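Local coordinates for DUF2442 domain-containing protein (Nitrosomonas europaea, PDB 2AUW) that is of unknown function but may bind DNA, at residues R23-W26 / E30-E33; G96-R101 / G140-R145. One frame throughout, in Å; residues are numbered along the deposited sequence.

Contact 1: R23-W26 / E30-E33; sequences RTTW and EVLE
Over one face of the Arg23 guanidinium lies Glu33 OE2, while Val31 CG1 sits at its edge. The carboxylate and guanidinium planes stand 78° apart, so the salt bridge, 2.6 Å from Arg23 NH1 to Glu33 OE2, is a face-on charge contact and not an in-plane fork. Arg23 gets there by bending about CG-CD (chi3 -50°) after an extended start that lays its CG against Val31 CG1 at 3.6 Å. The Trp26 ring takes Glu30 O at its edge, in plane; Leu32 CD1 approaches obliquely, 3.8 Å from Trp26 NE1. Between these groups runs the antiparallel ladder of a beta hairpin. Thr24 and Leu32 form its hydrogen-bonded pair, with Leu32 N to Thr24 O at 2.8 Å, and Trp26 N closes on Glu30 O at 3.0 Å. Leu32 O is gripped twice from opposite faces of its plane, by Thr24 N and by Thr24 OG1, each at 2.7 Å. Thr24 OG1 in turn accepts from Trp26 NE1 at 2.8 Å, which helps fix the indole's rotation. Beyond the hairpin, Leu32 rests on helix 76-86, and Glu33 OE1 has a second cation in Arg21. A leucine replacing Arg23 would probably leave Glu33 OE2 without its charged mate. The Thr24 hydroxyl thus ties the indole to the strand pairing, whereas the ion pair on the other sheet face is probably held by charge more than by directed N-H bonds.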
loop_
_atom_site.group_PDB
_atom_site.type_symbol
_atom_site.label_atom_id
_atom_site.label_comp_id
_atom_site.label_asym_id
_atom_site.label_seq_id
_atom_site.Cartn_x
_atom_site.Cartn_y
_atom_site.Cartn_z
ATOM N N ARG B 23 -25.272 -11.078 13.607
ATOM C CA ARG B 23 -24.517 -9.994 14.204
ATOM C C ARG B 23 -23.032 -10.230 13.854
ATOM O O ARG B 23 -22.508 -11.321 14.081
ATOM C CB ARG B 23 -24.699 -9.951 15.728
ATOM C CG ARG B 23 -23.907 -8.818 16.366
ATOM C CD ARG B 23 -23.937 -8.878 17.888
ATOM N NE ARG B 23 -25.300 -9.031 18.375
ATOM C CZ ARG B 23 -26.201 -8.055 18.445
ATOM N NH1 ARG B 23 -25.887 -6.817 18.072
ATOM N NH2 ARG B 23 -27.426 -8.324 18.906
ATOM N N THR B 24 -22.382 -9.220 13.288
ATOM C CA THR B 24 -21.005 -9.388 12.770
ATOM C C THR B 24 -20.118 -8.405 13.511
ATOM O O THR B 24 -20.493 -7.259 13.673
ATOM C CB THR B 24 -20.916 -9.140 11.238
ATOM O OG1 THR B 24 -21.484 -7.855 10.926
ATOM C CG2 THR B 24 -21.687 -10.239 10.489
ATOM N N THR B 25 -18.958 -8.878 13.956
ATOM C CA THR B 25 -17.976 -8.018 14.636
ATOM C C THR B 25 -16.708 -7.968 13.776
ATOM O O THR B 25 -16.276 -8.984 13.217
ATOM C CB THR B 25 -17.629 -8.551 16.056
ATOM O OG1 THR B 25 -18.850 -8.761 16.796
ATOM C CG2 THR B 25 -16.753 -7.552 16.791
ATOM N N TRP B 26 -16.122 -6.791 13.709
ATOM C CA TRP B 26 -15.046 -6.501 12.776
ATOM C C TRP B 26 -13.824 -5.919 13.500
ATOM O O TRP B 26 -13.967 -5.305 14.536
ATOM C CB TRP B 26 -15.545 -5.535 11.692
ATOM C CG TRP B 26 -16.813 -6.059 11.008
ATOM C CD1 TRP B 26 -18.104 -5.912 11.454
ATOM C CD2 TRP B 26 -16.885 -6.841 9.806
ATOM N NE1 TRP B 26 -18.987 -6.551 10.595
ATOM C CE2 TRP B 26 -18.265 -7.135 9.578
ATOM C CE3 TRP B 26 -15.925 -7.318 8.891
ATOM C CZ2 TRP B 26 -18.704 -7.874 8.459
ATOM C CZ3 TRP B 26 -16.365 -8.060 7.764
ATOM C CH2 TRP B 26 -17.750 -8.321 7.566
ATOM N N GLU B 30 -16.385 -2.162 14.822
ATOM C CA GLU B 30 -17.822 -2.149 14.507
ATOM C C GLU B 30 -18.506 -3.464 14.820
ATOM O O GLU B 30 -17.950 -4.541 14.629
ATOM C CB GLU B 30 -18.081 -1.768 13.036
ATOM C CG GLU B 30 -17.641 -0.398 12.651
ATOM C CD GLU B 30 -17.555 -0.289 11.138
ATOM O OE1 GLU B 30 -16.743 -1.026 10.540
ATOM O OE2 GLU B 30 -18.350 0.464 10.571
ATOM N N VAL B 31 -19.731 -3.361 15.302
ATOM C CA VAL B 31 -20.600 -4.506 15.525
ATOM C C VAL B 31 -21.864 -4.193 14.706
ATOM O O VAL B 31 -22.550 -3.211 14.955
ATOM C CB VAL B 31 -20.937 -4.720 17.019
ATOM C CG1 VAL B 31 -21.892 -5.919 17.173
ATOM C CG2 VAL B 31 -19.661 -4.967 17.816
ATOM N N LEU B 32 -22.070 -4.959 13.647
ATOM C CA LEU B 32 -23.099 -4.623 12.645
ATOM C C LEU B 32 -24.019 -5.813 12.471
ATOM O O LEU B 32 -23.577 -6.946 12.363
ATOM C CB LEU B 32 -22.453 -4.300 11.284
ATOM C CG LEU B 32 -21.317 -3.283 11.240
ATOM C CD1 LEU B 32 -20.726 -3.252 9.841
ATOM C CD2 LEU B 32 -21.847 -1.930 11.626
ATOM N N GLU B 33 -25.308 -5.546 12.407
ATOM C CA GLU B 33 -26.269 -6.599 12.144
ATOM C C GLU B 33 -26.691 -6.528 10.679
ATOM O O GLU B 33 -26.650 -5.475 10.044
ATOM C CB GLU B 33 -27.493 -6.498 13.075
ATOM C CG GLU B 33 -27.156 -6.752 14.593
ATOM C CD GLU B 33 -28.370 -6.653 15.532
ATOM O OE1 GLU B 33 -29.526 -6.599 15.053
ATOM O OE2 GLU B 33 -28.150 -6.645 16.772
#

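Contact 2: G96-R101 / G140-R145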
loop_
_atom_site.group_PDB
_atom_site.type_symbol
_atom_site.label_atom_id
_atom_site.label_comp_id
_atom_site.label_asym_id
_atom_site.label_seq_id
_atom_site.Cartn_x
_atom_site.Cartn_y
_atom_site.Cartn_z
ATOM N N GLY B 96 -17.182 1.368 -5.320
ATOM C CA GLY B 96 -16.428 0.583 -6.317
ATOM C C GLY B 96 -17.198 0.353 -7.617
ATOM O O GLY B 96 -16.616 0.433 -8.707
ATOM N N ASP B 97 -18.499 0.105 -7.515
ATOM C CA ASP B 97 -19.379 -0.028 -8.692
ATOM C C ASP B 97 -19.421 1.276 -9.498
ATOM O O ASP B 97 -19.358 1.247 -10.728
ATOM C CB ASP B 97 -20.802 -0.390 -8.268
ATOM C CG ASP B 97 -20.946 -1.845 -7.811
ATOM O OD1 ASP B 97 -19.972 -2.622 -7.883
ATOM O OD2 ASP B 97 -22.054 -2.203 -7.381
ATOM N N TRP B 98 -19.514 2.418 -8.803
ATOM C CA TRP B 98 -19.435 3.725 -9.453
ATOM C C TRP B 98 -18.122 3.935 -10.209
ATOM O O TRP B 98 -18.135 4.431 -11.333
ATOM C CB TRP B 98 -19.697 4.865 -8.447
ATOM C CG TRP B 98 -19.380 6.236 -8.960
ATOM C CD1 TRP B 98 -20.188 7.057 -9.702
ATOM C CD2 TRP B 98 -18.173 6.972 -8.719
ATOM N NE1 TRP B 98 -19.535 8.248 -9.966
ATOM C CE2 TRP B 98 -18.302 8.218 -9.367
ATOM C CE3 TRP B 98 -16.987 6.686 -8.012
ATOM C CZ2 TRP B 98 -17.293 9.185 -9.338
ATOM C CZ3 TRP B 98 -15.966 7.651 -7.991
ATOM C CH2 TRP B 98 -16.133 8.876 -8.663
HETATM N N MSE B 99 -16.997 3.547 -9.611
HETATM C CA MSE B 99 -15.710 3.595 -10.312
HETATM C C MSE B 99 -15.693 2.666 -11.541
HETATM O O MSE B 99 -15.330 3.081 -12.661
HETATM C CB MSE B 99 -14.561 3.216 -9.371
HETATM C CG MSE B 99 -14.282 4.240 -8.240
HETATM SE SE MSE B 99 -12.751 3.649 -7.157
HETATM C CE MSE B 99 -13.196 1.847 -7.090
ATOM N N HIS B 100 -16.097 1.423 -11.318
ATOM C CA HIS B 100 -16.108 0.417 -12.369
ATOM C C HIS B 100 -16.954 0.832 -13.580
ATOM O O HIS B 100 -16.455 0.856 -14.720
ATOM C CB HIS B 100 -16.523 -0.963 -11.846
ATOM C CG HIS B 100 -16.235 -2.061 -12.828
ATOM N ND1 HIS B 100 -17.209 -2.618 -13.630
ATOM C CD2 HIS B 100 -15.069 -2.653 -13.188
ATOM C CE1 HIS B 100 -16.661 -3.529 -14.420
ATOM N NE2 HIS B 100 -15.363 -3.563 -14.178
ATOM N N ARG B 101 -18.206 1.196 -13.342
ATOM C CA ARG B 101 -19.116 1.499 -14.441
ATOM C C ARG B 101 -18.710 2.782 -15.168
ATOM O O ARG B 101 -19.168 3.042 -16.294
ATOM C CB ARG B 101 -20.558 1.585 -13.958
ATOM C CG ARG B 101 -20.849 2.728 -12.983
ATOM C CD ARG B 101 -22.286 2.636 -12.513
ATOM N NE ARG B 101 -22.684 3.779 -11.702
ATOM C CZ ARG B 101 -23.110 3.696 -10.451
ATOM N NH1 ARG B 101 -23.447 4.792 -9.802
ATOM N NH2 ARG B 101 -23.212 2.520 -9.863
ATOM N N GLY B 140 -23.679 13.110 -8.689
ATOM C CA GLY B 140 -23.664 14.387 -9.393
ATOM C C GLY B 140 -22.672 14.417 -10.534
ATOM O O GLY B 140 -22.971 14.945 -11.611
ATOM N N TRP B 141 -21.485 13.855 -10.300
ATOM C CA TRP B 141 -20.498 13.754 -11.358
ATOM C C TRP B 141 -21.039 12.888 -12.500
ATOM O O TRP B 141 -20.885 13.223 -13.674
ATOM C CB TRP B 141 -19.184 13.192 -10.832
ATOM C CG TRP B 141 -18.135 13.059 -11.903
ATOM C CD1 TRP B 141 -17.223 14.003 -12.291
ATOM C CD2 TRP B 141 -17.888 11.901 -12.710
ATOM N NE1 TRP B 141 -16.436 13.510 -13.318
ATOM C CE2 TRP B 141 -16.817 12.217 -13.584
ATOM C CE3 TRP B 141 -18.483 10.624 -12.790
ATOM C CZ2 TRP B 141 -16.306 11.293 -14.519
ATOM C CZ3 TRP B 141 -17.983 9.709 -13.724
ATOM C CH2 TRP B 141 -16.896 10.058 -14.581
ATOM N N GLU B 142 -21.679 11.778 -12.157
ATOM C CA GLU B 142 -22.293 10.902 -13.175
ATOM C C GLU B 142 -23.372 11.591 -13.993
ATOM O O GLU B 142 -23.546 11.287 -15.174
ATOM C CB GLU B 142 -22.894 9.662 -12.525
ATOM C CG GLU B 142 -21.959 8.510 -12.460
ATOM C CD GLU B 142 -22.682 7.209 -12.205
ATOM O OE1 GLU B 142 -23.625 7.192 -11.391
ATOM O OE2 GLU B 142 -22.279 6.198 -12.805
ATOM N N ALA B 143 -24.096 12.511 -13.364
ATOM C CA ALA B 143 -25.206 13.216 -14.000
ATOM C C ALA B 143 -24.759 14.308 -14.959
ATOM O O ALA B 143 -25.512 14.712 -15.835
ATOM C CB ALA B 143 -26.114 13.815 -12.952
ATOM N N THR B 144 -23.536 14.792 -14.778
ATOM C CA THR B 144 -23.027 15.935 -15.534
ATOM C C THR B 144 -21.848 15.495 -16.402
ATOM O O THR B 144 -21.628 16.059 -17.469
ATOM C CB THR B 144 -22.529 17.037 -14.589
ATOM O OG1 THR B 144 -21.611 16.459 -13.651
ATOM C CG2 THR B 144 -23.698 17.662 -13.832
ATOM N N ARG B 145 -21.100 14.498 -15.914
ATOM C CA ARG B 145 -19.846 14.023 -16.514
ATOM C C ARG B 145 -19.113 15.148 -17.256
ATOM O O ARG B 145 -19.048 15.149 -18.492
ATOM C CB ARG B 145 -20.099 12.804 -17.417
ATOM C CG ARG B 145 -20.217 11.490 -16.653
ATOM C CD ARG B 145 -19.872 10.317 -17.566
ATOM N NE ARG B 145 -20.157 9.014 -16.967
ATOM C CZ ARG B 145 -21.369 8.452 -16.908
ATOM N NH1 ARG B 145 -22.441 9.080 -17.388
ATOM N NH2 ARG B 145 -21.514 7.260 -16.353
#
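Trp98 drives the edge of its indole toward the face of Trp141, an offset edge-to-face pair with planes at 80° and six-membered ring centroids 5.8 Å apart. This is the tightly packed part: Trp98 CZ2 comes within 3.9 Å of Trp141 CE3, and the methylene Glu142 CG reaches the edge of the same indole, 3.5 Å from Trp98 NE1. With CG anti to the backbone N (chi1 169°), Trp98 reaches across the wide spacing of the backbones, for the axes of segments 96-101 and 140-144 approach no closer than 12.0 Å and run nearly parallel, 21° apart. Trp98 also touches Ala109 and Leu113 of helix 106-113, which with helix 117-124 probably forms a helix-turn-helix-like pair against which helices 92-101 and 132-144 pack. The other side is polar, and its Arg101 is exposed. There Arg101 meets Glu142 side-on with two nearly straight bonds, NE to OE2 at 2.7 Å and NH1 to OE1 at 2.9 Å. Both oxygens lie close to the guanidinium plane, but they are approached differently: NE comes to OE2 on the syn side, whereas NH1 comes to OE1 from above the carboxylate plane. Asn102 ND2 also donates to Glu142 OE2, which probably steadies the carboxylate. Arg145, just past the helix end with positive phi, adds a long, weaker ionic partner to OE2 on this looser flank, the position of its NH2 being less certain.

Overall arrangement
From the N terminus, strand 11-16 leads into strand 21-26, and contact 1 closes a tight turn of three residues between 23-26 and 30-33. It stitches two neighbouring strands of the three-stranded antiparallel sheet of the DUF2442 domain. The chain then passes through helix 76-86, which lies against that hairpin, before entering helix 92-101. Contact 2 closes a much longer loop of 38 residues, largely helical, and brings helix 132-144 back to helix 92-101. The two loops follow in series, neither enclosing nor crossing the other. The centres of contact 1 and contact 2 are about 29 Å apart, on opposite sides of the chain's centre. Between their nearest atoms about 16 Å remain.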